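Local coordinates for monosaccharide ABC transporter substrate-binding protein, CUT2 family (Acidothermus cellulolyticus, PDB 4RU1), which binds myo-inositol in the cleft between its two lobes and probably delivers such a ligand to a CUT2-family ABC importer as its substrate-binding protein, at residues 27-31 and 56-60; 104-110 and 118-123; 111-115 and 276-280; 143-149 and 199-205; 208-212 and 233-239. The contacts are given in a common frame with arbitrary orientation. Residue numbers count along the deposited sequence, not the author numbering.

Contact 1 of 5, residues 27-31 and 56-60; sequences THQQP and YSNDP. With INS (1,2,3,4,5,6-hexahydroxy-cyclohexane), chain M.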
# COMPACT_ATOMS: atom_id res chain seq x y z
N THR A 27 -11.84 -0.76 -2.18
CA THR A 27 -10.68 -0.60 -1.35
C THR A 27 -11.04 -0.05 0.06
O THR A 27 -12.18 0.17 0.44
CB THR A 27 -9.67 0.33 -2.01
OG1 THR A 27 -10.05 1.66 -1.68
CG2 THR A 27 -9.59 0.13 -3.49
N HIS A 28 -10.00 0.02 0.88
CA HIS A 28 -10.04 0.54 2.25
C HIS A 28 -9.53 1.97 2.39
O HIS A 28 -9.29 2.38 3.50
CB HIS A 28 -9.23 -0.39 3.13
CG HIS A 28 -7.78 -0.50 2.73
ND1 HIS A 28 -7.34 -1.44 1.81
CD2 HIS A 28 -6.68 0.17 3.13
CE1 HIS A 28 -6.05 -1.34 1.67
NE2 HIS A 28 -5.62 -0.36 2.44
N GLN A 29 -9.37 2.68 1.25
CA GLN A 29 -8.84 4.04 1.16
C GLN A 29 -9.51 4.92 2.23
O GLN A 29 -10.77 4.99 2.30
CB GLN A 29 -9.08 4.60 -0.22
CG GLN A 29 -8.84 6.08 -0.30
CD GLN A 29 -9.05 6.66 -1.64
OE1 GLN A 29 -9.65 6.06 -2.51
NE2 GLN A 29 -8.49 7.83 -1.84
N GLN A 30 -8.68 5.54 3.06
CA GLN A 30 -9.16 6.65 3.90
C GLN A 30 -9.34 7.85 3.00
O GLN A 30 -8.45 8.19 2.21
CB GLN A 30 -8.12 6.97 4.94
CG GLN A 30 -8.42 8.17 5.80
CD GLN A 30 -9.45 7.83 6.87
OE1 GLN A 30 -9.42 6.76 7.49
NE2 GLN A 30 -10.37 8.74 7.10
N PRO A 31 -10.46 8.57 3.12
CA PRO A 31 -10.56 9.77 2.26
C PRO A 31 -9.42 10.73 2.41
O PRO A 31 -8.93 10.92 3.56
CB PRO A 31 -11.87 10.42 2.74
CG PRO A 31 -12.70 9.21 3.14
CD PRO A 31 -11.73 8.21 3.78
N TYR A 56 -15.41 2.44 -8.84
CA TYR A 56 -14.50 2.52 -7.68
C TYR A 56 -15.25 2.89 -6.43
O TYR A 56 -16.00 3.88 -6.45
CB TYR A 56 -13.37 3.50 -7.92
CG TYR A 56 -12.32 3.56 -6.79
CD1 TYR A 56 -12.54 4.34 -5.70
CD2 TYR A 56 -11.19 2.80 -6.80
CE1 TYR A 56 -11.65 4.44 -4.63
CE2 TYR A 56 -10.25 2.88 -5.75
CZ TYR A 56 -10.50 3.65 -4.64
OH TYR A 56 -9.54 3.73 -3.62
N SER A 57 -15.07 2.11 -5.34
CA SER A 57 -15.68 2.40 -4.06
C SER A 57 -14.72 2.07 -2.94
O SER A 57 -13.75 1.29 -3.06
CB SER A 57 -16.96 1.66 -3.87
OG SER A 57 -16.87 0.27 -3.95
N ASN A 58 -14.93 2.73 -1.83
CA ASN A 58 -14.03 2.59 -0.71
C ASN A 58 -14.61 2.95 0.63
O ASN A 58 -15.48 3.83 0.75
CB ASN A 58 -12.75 3.44 -0.89
CG ASN A 58 -13.04 4.95 -0.91
OD1 ASN A 58 -13.70 5.42 -1.84
ND2 ASN A 58 -12.63 5.69 0.14
N ASP A 59 -14.06 2.30 1.65
CA ASP A 59 -14.37 2.70 3.02
C ASP A 59 -13.32 2.18 3.97
O ASP A 59 -13.02 0.99 3.96
CB ASP A 59 -15.75 2.18 3.40
CG ASP A 59 -16.40 3.04 4.52
OD1 ASP A 59 -15.85 3.08 5.65
OD2 ASP A 59 -17.45 3.60 4.30
N PRO A 60 -12.80 3.07 4.85
CA PRO A 60 -11.79 2.57 5.79
C PRO A 60 -12.35 1.73 6.96
O PRO A 60 -11.58 1.26 7.82
CB PRO A 60 -11.15 3.89 6.29
CG PRO A 60 -12.29 4.86 6.25
CD PRO A 60 -13.00 4.52 4.95
C1 INS M . 0.29 2.06 1.40
C2 INS M . -0.10 3.24 2.27
C3 INS M . -1.62 3.42 2.22
C4 INS M . -2.38 2.15 2.51
C5 INS M . -2.00 1.04 1.58
C6 INS M . -0.52 0.78 1.57
O1 INS M . 1.70 1.78 1.45
O2 INS M . 0.23 2.86 3.62
O3 INS M . -1.93 4.42 3.21
O4 INS M . -3.81 2.38 2.44
O5 INS M . -2.63 -0.21 1.93
O6 INS M . -0.17 -0.22 0.56

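Contact 2 of 5, residues 104-110 and 118-123; sequences VVAFNAG and GALMYF. With INS (1,2,3,4,5,6-hexahydroxy-cyclohexane), chain M.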
# COMPACT_ATOMS: atom_id res chain seq x y z
N VAL A 104 -12.97 -12.83 -8.70
CA VAL A 104 -12.34 -11.81 -7.88
C VAL A 104 -10.82 -11.91 -7.94
O VAL A 104 -10.22 -13.00 -8.03
CB VAL A 104 -12.79 -11.86 -6.43
CG1 VAL A 104 -12.39 -13.20 -5.87
CG2 VAL A 104 -12.17 -10.74 -5.62
N VAL A 105 -10.23 -10.73 -7.97
CA VAL A 105 -8.79 -10.53 -7.85
C VAL A 105 -8.57 -9.67 -6.63
O VAL A 105 -9.33 -8.73 -6.42
CB VAL A 105 -8.18 -9.96 -9.12
CG1 VAL A 105 -6.70 -9.56 -8.94
CG2 VAL A 105 -8.27 -11.03 -10.23
N ALA A 106 -7.56 -10.02 -5.82
CA ALA A 106 -7.19 -9.25 -4.62
C ALA A 106 -5.94 -8.45 -4.90
O ALA A 106 -5.16 -8.81 -5.80
CB ALA A 106 -7.08 -10.11 -3.39
N PHE A 107 -5.77 -7.33 -4.25
CA PHE A 107 -4.61 -6.54 -4.50
C PHE A 107 -4.33 -5.67 -3.27
O PHE A 107 -5.19 -5.46 -2.40
CB PHE A 107 -4.71 -5.71 -5.81
CG PHE A 107 -5.66 -4.55 -5.72
CD1 PHE A 107 -7.03 -4.72 -5.78
CD2 PHE A 107 -5.15 -3.27 -5.67
CE1 PHE A 107 -7.91 -3.64 -5.67
CE2 PHE A 107 -6.02 -2.19 -5.54
CZ PHE A 107 -7.36 -2.37 -5.60
N ASN A 108 -3.07 -5.22 -3.17
CA ASN A 108 -2.57 -4.24 -2.23
C ASN A 108 -2.48 -4.74 -0.76
O ASN A 108 -1.43 -4.58 -0.14
CB ASN A 108 -3.34 -2.96 -2.23
CG ASN A 108 -2.74 -1.96 -1.29
OD1 ASN A 108 -3.25 -1.78 -0.18
ND2 ASN A 108 -1.67 -1.32 -1.66
N ALA A 109 -3.56 -5.31 -0.22
CA ALA A 109 -3.56 -5.84 1.12
C ALA A 109 -4.16 -7.20 1.14
O ALA A 109 -5.19 -7.41 0.53
CB ALA A 109 -4.31 -4.95 2.05
N GLY A 110 -3.60 -8.09 1.97
CA GLY A 110 -4.09 -9.45 2.19
C GLY A 110 -3.32 -10.55 1.47
O GLY A 110 -3.92 -11.53 1.10
N GLY A 118 -10.92 -17.79 -2.19
CA GLY A 118 -11.35 -18.11 -3.59
C GLY A 118 -11.01 -17.08 -4.64
O GLY A 118 -11.31 -17.24 -5.78
N ALA A 119 -10.49 -15.94 -4.20
CA ALA A 119 -9.87 -15.00 -5.12
C ALA A 119 -8.85 -15.76 -6.04
O ALA A 119 -8.13 -16.65 -5.59
CB ALA A 119 -9.23 -13.86 -4.41
N LEU A 120 -8.83 -15.34 -7.31
CA LEU A 120 -8.07 -16.08 -8.35
C LEU A 120 -6.60 -15.70 -8.33
O LEU A 120 -5.77 -16.49 -8.73
CB LEU A 120 -8.56 -15.76 -9.78
CG LEU A 120 -10.02 -16.05 -10.08
CD1 LEU A 120 -10.49 -15.49 -11.43
CD2 LEU A 120 -10.21 -17.54 -9.98
N MET A 121 -6.31 -14.45 -7.98
CA MET A 121 -4.97 -13.90 -8.17
C MET A 121 -4.73 -12.80 -7.11
O MET A 121 -5.69 -12.31 -6.47
CB MET A 121 -4.87 -13.25 -9.49
CG MET A 121 -4.93 -14.07 -10.77
SD MET A 121 -4.90 -13.25 -12.35
CE MET A 121 -6.66 -13.35 -12.87
N TYR A 122 -3.50 -12.37 -6.94
CA TYR A 122 -3.19 -11.28 -6.05
C TYR A 122 -2.06 -10.48 -6.61
O TYR A 122 -1.10 -11.07 -7.13
CB TYR A 122 -2.69 -11.76 -4.69
CG TYR A 122 -2.45 -10.67 -3.64
CD1 TYR A 122 -3.42 -10.22 -2.77
CD2 TYR A 122 -1.18 -10.10 -3.51
CE1 TYR A 122 -3.17 -9.18 -1.86
CE2 TYR A 122 -0.92 -9.04 -2.59
CZ TYR A 122 -1.94 -8.63 -1.75
OH TYR A 122 -1.72 -7.68 -0.78
N PHE A 123 -2.14 -9.15 -6.55
CA PHE A 123 -1.07 -8.19 -7.00
C PHE A 123 -0.67 -7.26 -5.87
O PHE A 123 -1.53 -6.52 -5.32
CB PHE A 123 -1.57 -7.36 -8.22
CG PHE A 123 -1.93 -8.22 -9.40
CD1 PHE A 123 -3.16 -8.78 -9.46
CD2 PHE A 123 -0.95 -8.62 -10.32
CE1 PHE A 123 -3.48 -9.66 -10.50
CE2 PHE A 123 -1.26 -9.49 -11.35
CZ PHE A 123 -2.53 -10.00 -11.42
C1 INS M . 0.29 2.06 1.40
C2 INS M . -0.10 3.24 2.27
C3 INS M . -1.62 3.42 2.22
C4 INS M . -2.38 2.15 2.51
C5 INS M . -2.00 1.04 1.58
C6 INS M . -0.52 0.78 1.57
O1 INS M . 1.70 1.78 1.45
O2 INS M . 0.23 2.86 3.62
O3 INS M . -1.93 4.42 3.21
O4 INS M . -3.81 2.38 2.44
O5 INS M . -2.63 -0.21 1.93
O6 INS M . -0.17 -0.22 0.56
O HOH W 1 -12.77 -15.67 -7.85
O HOH W 2 0.55 -6.71 -0.10

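Contact 3 of 5, residues 111-115 and 276-280; sequences IDQWK and GGEAV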
# COMPACT_ATOMS: atom_id res chain seq x y z
N ILE A 111 -2.02 -10.39 1.26
CA ILE A 111 -1.26 -11.33 0.47
C ILE A 111 -1.31 -12.76 1.10
O ILE A 111 -1.27 -13.72 0.38
CB ILE A 111 0.20 -10.85 0.27
CG1 ILE A 111 0.92 -11.74 -0.76
CG2 ILE A 111 1.00 -10.89 1.62
CD1 ILE A 111 2.26 -11.20 -1.18
N ASP A 112 -1.40 -12.85 2.44
CA ASP A 112 -1.47 -14.14 3.18
C ASP A 112 -2.88 -14.80 3.19
O ASP A 112 -3.04 -15.98 3.56
CB ASP A 112 -1.03 -13.91 4.64
CG ASP A 112 0.34 -13.23 4.77
OD1 ASP A 112 1.30 -13.61 4.05
OD2 ASP A 112 0.46 -12.32 5.64
N GLN A 113 -3.91 -14.04 2.83
CA GLN A 113 -5.30 -14.48 2.98
C GLN A 113 -6.14 -14.57 1.71
O GLN A 113 -7.30 -15.00 1.74
CB GLN A 113 -5.99 -13.53 3.94
CG GLN A 113 -5.39 -13.56 5.32
CD GLN A 113 -4.24 -12.61 5.55
OE1 GLN A 113 -4.02 -11.64 4.77
NE2 GLN A 113 -3.52 -12.84 6.62
N TRP A 114 -5.63 -14.13 0.56
CA TRP A 114 -6.49 -14.07 -0.62
C TRP A 114 -6.82 -15.47 -1.11
O TRP A 114 -7.92 -15.70 -1.58
CB TRP A 114 -5.86 -13.24 -1.78
CG TRP A 114 -4.60 -13.80 -2.28
CD1 TRP A 114 -3.39 -13.58 -1.79
CD2 TRP A 114 -4.45 -14.78 -3.34
NE1 TRP A 114 -2.46 -14.34 -2.46
CE2 TRP A 114 -3.08 -15.03 -3.47
CE3 TRP A 114 -5.32 -15.33 -4.28
CZ2 TRP A 114 -2.60 -15.95 -4.40
CZ3 TRP A 114 -4.85 -16.24 -5.15
CH2 TRP A 114 -3.51 -16.53 -5.24
N LYS A 115 -5.92 -16.41 -1.07
CA LYS A 115 -6.16 -17.69 -1.71
C LYS A 115 -7.25 -18.46 -1.04
O LYS A 115 -8.15 -18.99 -1.77
CB LYS A 115 -4.86 -18.50 -1.71
CG LYS A 115 -4.80 -19.51 -2.80
CD LYS A 115 -3.43 -20.11 -2.86
CE LYS A 115 -3.47 -21.23 -3.89
NZ LYS A 115 -2.10 -21.77 -4.10
N GLY A 276 0.15 -18.31 -11.15
CA GLY A 276 0.04 -19.75 -10.83
C GLY A 276 -0.24 -20.09 -9.39
O GLY A 276 0.49 -20.91 -8.76
N GLY A 277 -1.27 -19.51 -8.79
CA GLY A 277 -1.65 -19.83 -7.41
C GLY A 277 -0.88 -19.10 -6.34
O GLY A 277 -1.07 -19.32 -5.16
N GLU A 278 0.05 -18.23 -6.79
CA GLU A 278 0.78 -17.39 -5.86
C GLU A 278 0.69 -15.94 -6.33
O GLU A 278 0.33 -15.66 -7.50
CB GLU A 278 2.22 -17.86 -5.59
CG GLU A 278 2.23 -19.30 -5.04
CD GLU A 278 3.52 -19.79 -4.39
OE1 GLU A 278 4.50 -19.01 -4.36
OE2 GLU A 278 3.51 -20.97 -3.92
N ALA A 279 1.01 -15.04 -5.42
CA ALA A 279 0.94 -13.63 -5.71
C ALA A 279 1.89 -13.25 -6.83
O ALA A 279 2.97 -13.83 -7.02
CB ALA A 279 1.23 -12.77 -4.45
N VAL A 280 1.47 -12.27 -7.62
CA VAL A 280 2.32 -11.53 -8.56
C VAL A 280 2.89 -10.28 -7.88
O VAL A 280 2.15 -9.41 -7.43
CB VAL A 280 1.53 -11.09 -9.77
CG1 VAL A 280 2.38 -10.25 -10.72
CG2 VAL A 280 0.99 -12.35 -10.44
O HOH W 3 0.35 -15.34 -2.43

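Contact 4 of 5, residues 143-149 and 199-205; sequences FKHVLCV and SIDLVIT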
# COMPACT_ATOMS: atom_id res chain seq x y z
N PHE A 143 21.97 2.38 11.84
CA PHE A 143 20.95 2.86 12.81
C PHE A 143 20.81 1.92 13.96
O PHE A 143 20.97 0.69 13.79
CB PHE A 143 19.60 3.06 12.04
CG PHE A 143 19.69 4.12 10.97
CD1 PHE A 143 19.82 5.45 11.35
CD2 PHE A 143 19.65 3.85 9.61
CE1 PHE A 143 19.87 6.49 10.42
CE2 PHE A 143 19.72 4.87 8.68
CZ PHE A 143 19.86 6.21 9.07
N LYS A 144 20.50 2.48 15.12
CA LYS A 144 20.43 1.73 16.38
C LYS A 144 19.04 1.65 17.03
O LYS A 144 18.87 0.87 17.91
CB LYS A 144 21.35 2.38 17.44
CG LYS A 144 22.83 2.60 17.07
CD LYS A 144 23.59 1.31 16.73
CE LYS A 144 25.01 1.61 16.24
NZ LYS A 144 25.43 0.69 15.14
N HIS A 145 18.14 2.60 16.72
CA HIS A 145 16.84 2.68 17.34
C HIS A 145 15.81 3.20 16.34
O HIS A 145 15.70 4.38 16.08
CB HIS A 145 16.86 3.50 18.63
CG HIS A 145 15.53 3.53 19.32
ND1 HIS A 145 15.28 4.22 20.48
CD2 HIS A 145 14.38 2.87 19.03
CE1 HIS A 145 14.02 4.04 20.84
NE2 HIS A 145 13.45 3.24 19.95
N VAL A 146 15.04 2.25 15.78
CA VAL A 146 14.02 2.64 14.80
C VAL A 146 12.62 2.84 15.41
O VAL A 146 12.23 2.12 16.33
CB VAL A 146 13.92 1.58 13.68
CG1 VAL A 146 13.46 0.24 14.20
CG2 VAL A 146 13.01 2.06 12.53
N LEU A 147 11.92 3.88 14.94
CA LEU A 147 10.50 4.12 15.21
C LEU A 147 9.73 3.84 13.96
O LEU A 147 9.94 4.52 12.91
CB LEU A 147 10.34 5.59 15.58
CG LEU A 147 8.94 6.00 15.88
CD1 LEU A 147 8.43 5.32 17.13
CD2 LEU A 147 8.84 7.52 16.06
N CYS A 148 8.84 2.86 14.03
CA CYS A 148 7.96 2.55 12.89
C CYS A 148 6.62 3.21 13.15
O CYS A 148 6.04 3.00 14.22
CB CYS A 148 7.74 1.07 12.80
SG CYS A 148 9.14 0.23 12.07
N VAL A 149 6.15 4.03 12.21
CA VAL A 149 4.93 4.85 12.39
C VAL A 149 3.85 4.25 11.56
O VAL A 149 4.05 4.07 10.37
CB VAL A 149 5.17 6.32 12.07
CG1 VAL A 149 3.87 7.13 12.24
CG2 VAL A 149 6.28 6.87 12.97
N SER A 199 17.19 8.93 21.63
CA SER A 199 17.86 7.79 21.07
C SER A 199 17.28 7.32 19.73
O SER A 199 17.94 6.53 19.02
CB SER A 199 17.93 6.64 22.10
OG SER A 199 16.71 5.93 22.23
N ILE A 200 16.03 7.69 19.45
CA ILE A 200 15.51 7.34 18.15
C ILE A 200 16.31 8.02 17.06
O ILE A 200 16.41 9.24 17.02
CB ILE A 200 13.99 7.65 18.01
CG1 ILE A 200 13.17 6.93 19.08
CG2 ILE A 200 13.54 7.38 16.59
CD1 ILE A 200 11.77 7.41 19.31
N ASP A 201 16.88 7.21 16.17
CA ASP A 201 17.71 7.70 15.12
C ASP A 201 17.20 7.44 13.71
O ASP A 201 17.76 7.92 12.76
CB ASP A 201 19.19 7.22 15.27
CG ASP A 201 19.37 5.75 15.19
OD1 ASP A 201 18.41 4.97 15.12
OD2 ASP A 201 20.56 5.35 15.18
N LEU A 202 16.16 6.60 13.56
CA LEU A 202 15.51 6.42 12.23
C LEU A 202 13.98 6.31 12.50
O LEU A 202 13.56 5.53 13.39
CB LEU A 202 16.01 5.15 11.53
CG LEU A 202 15.41 4.86 10.18
CD1 LEU A 202 15.77 5.95 9.16
CD2 LEU A 202 15.82 3.47 9.69
N VAL A 203 13.22 7.05 11.70
CA VAL A 203 11.75 6.93 11.67
C VAL A 203 11.46 6.30 10.30
O VAL A 203 11.90 6.81 9.24
CB VAL A 203 11.07 8.34 11.71
CG1 VAL A 203 9.56 8.28 11.59
CG2 VAL A 203 11.51 9.11 12.98
N ILE A 204 10.75 5.17 10.32
CA ILE A 204 10.19 4.57 9.07
C ILE A 204 8.70 4.78 9.02
O ILE A 204 7.97 4.34 9.93
CB ILE A 204 10.49 3.07 8.96
CG1 ILE A 204 11.97 2.84 8.95
CG2 ILE A 204 9.85 2.50 7.67
CD1 ILE A 204 12.35 1.37 8.87
N THR A 205 8.28 5.59 8.02
CA THR A 205 6.89 5.86 7.77
C THR A 205 6.34 4.88 6.74
O THR A 205 7.10 4.36 5.90
CB THR A 205 6.64 7.31 7.35
OG1 THR A 205 7.38 7.59 6.16
CG2 THR A 205 6.98 8.22 8.49

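Contact 5 of 5, residues 208-212 and 233-239; sequences APIAQ and NTQVPAE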
# COMPACT_ATOMS: atom_id res chain seq x y z
N ALA A 208 3.84 7.79 1.96
CA ALA A 208 4.52 9.05 1.58
C ALA A 208 3.94 10.33 2.23
O ALA A 208 4.69 11.20 2.61
CB ALA A 208 4.55 9.16 0.06
N PRO A 209 2.61 10.42 2.38
CA PRO A 209 2.08 11.57 3.09
C PRO A 209 2.57 11.64 4.51
O PRO A 209 2.90 12.72 5.03
CB PRO A 209 0.59 11.40 2.98
CG PRO A 209 0.40 10.61 1.75
CD PRO A 209 1.53 9.65 1.74
N ILE A 210 2.68 10.49 5.16
CA ILE A 210 3.16 10.45 6.59
C ILE A 210 4.65 10.80 6.63
O ILE A 210 5.15 11.49 7.55
CB ILE A 210 2.93 9.07 7.20
CG1 ILE A 210 1.47 8.62 7.10
CG2 ILE A 210 3.33 9.10 8.68
CD1 ILE A 210 0.48 9.64 7.56
N ALA A 211 5.44 10.33 5.63
CA ALA A 211 6.79 10.79 5.46
C ALA A 211 6.93 12.29 5.52
O ALA A 211 7.85 12.78 6.21
CB ALA A 211 7.42 10.33 4.18
N GLN A 212 6.05 13.03 4.85
CA GLN A 212 6.15 14.49 4.85
C GLN A 212 6.04 15.06 6.21
O GLN A 212 6.79 15.94 6.60
CB GLN A 212 5.11 15.13 3.92
CG GLN A 212 5.03 14.60 2.54
CD GLN A 212 6.38 14.61 1.89
OE1 GLN A 212 7.02 15.66 1.90
NE2 GLN A 212 6.84 13.45 1.30
N ASN A 233 5.31 9.96 -3.25
CA ASN A 233 4.36 10.97 -3.76
C ASN A 233 5.18 12.00 -4.54
O ASN A 233 6.39 11.78 -4.79
CB ASN A 233 3.55 11.61 -2.62
CG ASN A 233 4.38 12.51 -1.73
OD1 ASN A 233 5.58 12.69 -1.92
ND2 ASN A 233 3.73 13.05 -0.72
N THR A 234 4.56 13.11 -4.90
CA THR A 234 5.17 14.05 -5.79
C THR A 234 6.43 14.65 -5.15
O THR A 234 7.35 15.11 -5.86
CB THR A 234 4.21 15.19 -6.22
OG1 THR A 234 3.70 15.90 -5.08
CG2 THR A 234 3.04 14.64 -6.96
N GLN A 235 6.47 14.64 -3.79
CA GLN A 235 7.55 15.27 -3.05
C GLN A 235 8.78 14.39 -2.75
O GLN A 235 9.86 14.87 -2.45
CB GLN A 235 7.00 15.81 -1.73
CG GLN A 235 5.98 16.93 -1.92
CD GLN A 235 5.21 17.20 -0.66
OE1 GLN A 235 5.42 18.21 0.02
NE2 GLN A 235 4.33 16.29 -0.32
N VAL A 236 8.57 13.06 -2.79
CA VAL A 236 9.60 12.12 -2.38
C VAL A 236 10.89 12.16 -3.20
O VAL A 236 11.95 12.13 -2.66
CB VAL A 236 8.97 10.72 -2.31
CG1 VAL A 236 10.04 9.66 -2.15
CG2 VAL A 236 8.04 10.64 -1.09
N PRO A 237 10.82 12.21 -4.52
CA PRO A 237 12.05 12.25 -5.29
C PRO A 237 13.05 13.35 -4.85
O PRO A 237 14.20 13.03 -4.62
CB PRO A 237 11.56 12.45 -6.72
CG PRO A 237 10.28 11.72 -6.71
CD PRO A 237 9.64 12.11 -5.40
N ALA A 238 12.58 14.58 -4.76
CA ALA A 238 13.40 15.71 -4.23
C ALA A 238 13.98 15.44 -2.88
O ALA A 238 15.16 15.75 -2.60
CB ALA A 238 12.57 16.96 -4.18
N GLU A 239 13.13 14.86 -2.03
CA GLU A 239 13.52 14.50 -0.68
C GLU A 239 14.63 13.48 -0.63
O GLU A 239 15.52 13.56 0.22
CB GLU A 239 12.27 14.08 0.15
CG GLU A 239 11.44 15.29 0.43
CD GLU A 239 10.02 15.01 0.80
OE1 GLU A 239 9.51 13.86 0.67
OE2 GLU A 239 9.36 15.97 1.16

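Contact 1 of 5, residues 27-31 and 56-60
Tyr56 reaches across the end of the neighbouring strand with its hydroxyl rather than its backbone. Its OH receives a hydrogen bond from Thr27 OG1 at 2.9 Å and gives one to Gln29 OE1 at 2.6 Å, so one phenol ties the last residue of strand 21-27 to the loop that follows; Arg40 makes a cation-pi contact with the ring. Ser57 contributes main chain: its O accepts from Thr27 N at 2.9 Å. Asn58 is the parallel bridge partner of Thr27, their CA atoms 4.7 Å apart, and its ND2 donates to Gln29 O at 2.9 Å, holding the chain just where it leaves the sheet. That departure illustrates a general feature of periplasmic binding proteins: parallel strands of a Rossmann-like lobe end at the cleft, and the loops beyond their C-terminal ends supply ligand-binding side chains. Here an ST turn, in which Gln29 N donates to Thr27 OG1 at 3.2 Å, starts the loop, and His28 is turned to the bound inositol, NE2 donating to INS O5 at 3.0 Å and hydrogen-bonded also to INS O4 at 3.3 Å, while Thr83 holds its ND1. Asp59 N closes the strand pairing on Thr27 O at 3.1 Å, and its O meets His28 CA at 3.5 Å in a CA-H...O contact. Pro60 then packs beside the loop, its CA 3.4 Å from His28 O and its CD 4.1 Å from Pro31 CD.

Contact 2 of 5, residues 104-110 and 118-123
Aliphatic and aromatic side chains fill the middle of this strand pair. On one face Ala106 CB lies 3.7 Å from Tyr122 CD1; on the other, Val105 CG1 meets Phe123 CE1 at 3.6 Å and CG2 of the same valine meets Met121 CE at 3.9 Å. Between the faces runs parallel main-chain pairing: Leu120 N to Val104 O at 2.8 Å, Ala106 N to Met121 O at 3.0 Å, Phe123 N to Ala106 O at 3.1 Å, and Asn108 N to Phe123 O at 2.9 Å. Past the strand end the chemistry turns polar. Asn108 addresses the inositol with both ends of its amide, accepting from INS O5 at OD1 (2.7 Å) and donating from ND2 to INS O6 (2.9 Å), while a water joins Asn108 O (2.9 Å) to Tyr122 OH (2.6 Å). The short helix 114-117 makes this a beta-alpha-beta unit; helix 253-270 packs on Val105 and Phe123, and strand 79-82 pairs with the far edge of strand 104-107.

Contact 3 of 5, residues 111-115 and 276-280
This is a small surface contact, burying 221 Å² in all, between the start of the short helix 114-117 and the loop that leads into the edge strand 280-281 of the same lobe. It shows how residues far apart in sequence are fastened by side chain against backbone. Lys115, fully extended, donates from NZ to Gly277 O at 2.9 Å. The indole of Trp114 lies against the loop main chain, CH2 being 3.7 Å from Gly277 O and CZ2 3.8 Å from Glu278 C. A water accepts from Trp114 NE1 at 3.0 Å and, weakly, from Ala279 N at 3.1 Å. The apolar share is one pair, Ile111 CD1 to Ala279 CB at 3.8 Å. Gly277 has a phi of 83°, a conformation readily taken up by glycine. Beneath, Tyr122 of strand 121-124 stacks on Trp114 and is touched by Ile111 and Ala279, while Val280 forms backbone hydrogen bonds with Tyr122 and Gly124, adding the final strand to the sheet.

Contact 4 of 5, residues 143-149 and 199-205
Asp201 meets the incoming chain with both carboxylate oxygens: OD2 accepts from Lys144 N at 2.9 Å and OD1 from His145 N at 2.9 Å, so the two amides just where strand 145-150 begins are satisfied by a side chain. His145 O in turn takes Asp201 N at 3.1 Å and, weakly, Leu202 N at 3.4 Å. The imidazole is satisfied at both nitrogens, ND1 donating to Ser199 OG at 2.8 Å and NE2 being hydrogen-bonded to Thr174 on the neighbouring strand; Ser199 OG also bonds to Asp197. From here regular parallel pairing takes over, with Leu147 N on Leu202 O (2.8 Å), Ile204 N on Leu147 O (2.8 Å) and Val149 N on Ile204 O (2.9 Å). These are adjacent inner strands in the sheet of the second lobe, with 172-177 beyond one and 226-230 beyond the other, the doubly wound alpha/beta plan of periplasmic binding proteins. Val146 and Cys148 therefore use their own amide groups on strand 172-177. One face carries Val146, Cys148, Leu202 and Ile204, with Val146 CG2 3.8 Å from Ile204 CD1; the other carries Leu147 and Val203, and Val149 CG2 lies 3.8 Å from Val203 CG1. At the polar end, Ile200 CG1 sits over the His145 ring and Leu202 CB over the Phe143 ring, both CH-pi contacts, with carbon-to-centroid distances of 3.7 and 4.0 Å.

Contact 5 of 5, residues 208-212 and 233-239
A polar pair joins the first turn of helix 208-220 to the start of helix 236-241. Gln212 NE2 donates to Glu239 OE1 at 2.8 Å, the one firm hydrogen bond across the pair, and bonds weakly to Ala208 O in its own helix at 3.4 Å. The other ends of the two groups are very close, Gln212 OE1 lying 2.5 Å from Glu239 OE2. Capping is the second element and is internal to residues 233-239: Asn233 OD1 accepts from Gln235 N at 2.8 Å and, more weakly, from Val236 N at 3.1 Å, while a type I turn from Asn233 to Val236 leads the chain into the helix. The apolar part is modest. Ala208 CB packs 3.8 Å from Asn233 CB and 4.0 Å from Val236 CG2. Both helix starts follow parallel strands of the second lobe, at the cleft end where Leu206 and Asp231 bind the inositol, and the side chain of Pro209 lies about 6 Å from it. Two oxygens as close as those of Gln212 and Glu239 suggest that the Glu239 carboxyl group probably carries a proton, so the pair may be closer to an amide-acid pairing than to a contact with a bare carboxylate.

How the contacts relate
The five contacts sample both lobes of a two-lobed binding protein. Contacts 2 and 4 are buried pairs of parallel strands, one in each lobe, their centres about 32 Å apart on opposite sides of the chain's centre; both rely on main-chain pairing and apolar faces. Contacts 1 and 5, only partly buried, sit at strand ends near the cleft and depend more on side-chain polar groups. Contact 3 is the surface member, yet it shares Tyr122 packing with contact 2. Contacts 1 and 2 belong to one sheet and meet where His28 and Asn108 converge on the inositol, whereas contacts 4 and 5 join through Thr205 packing on helix 208-220.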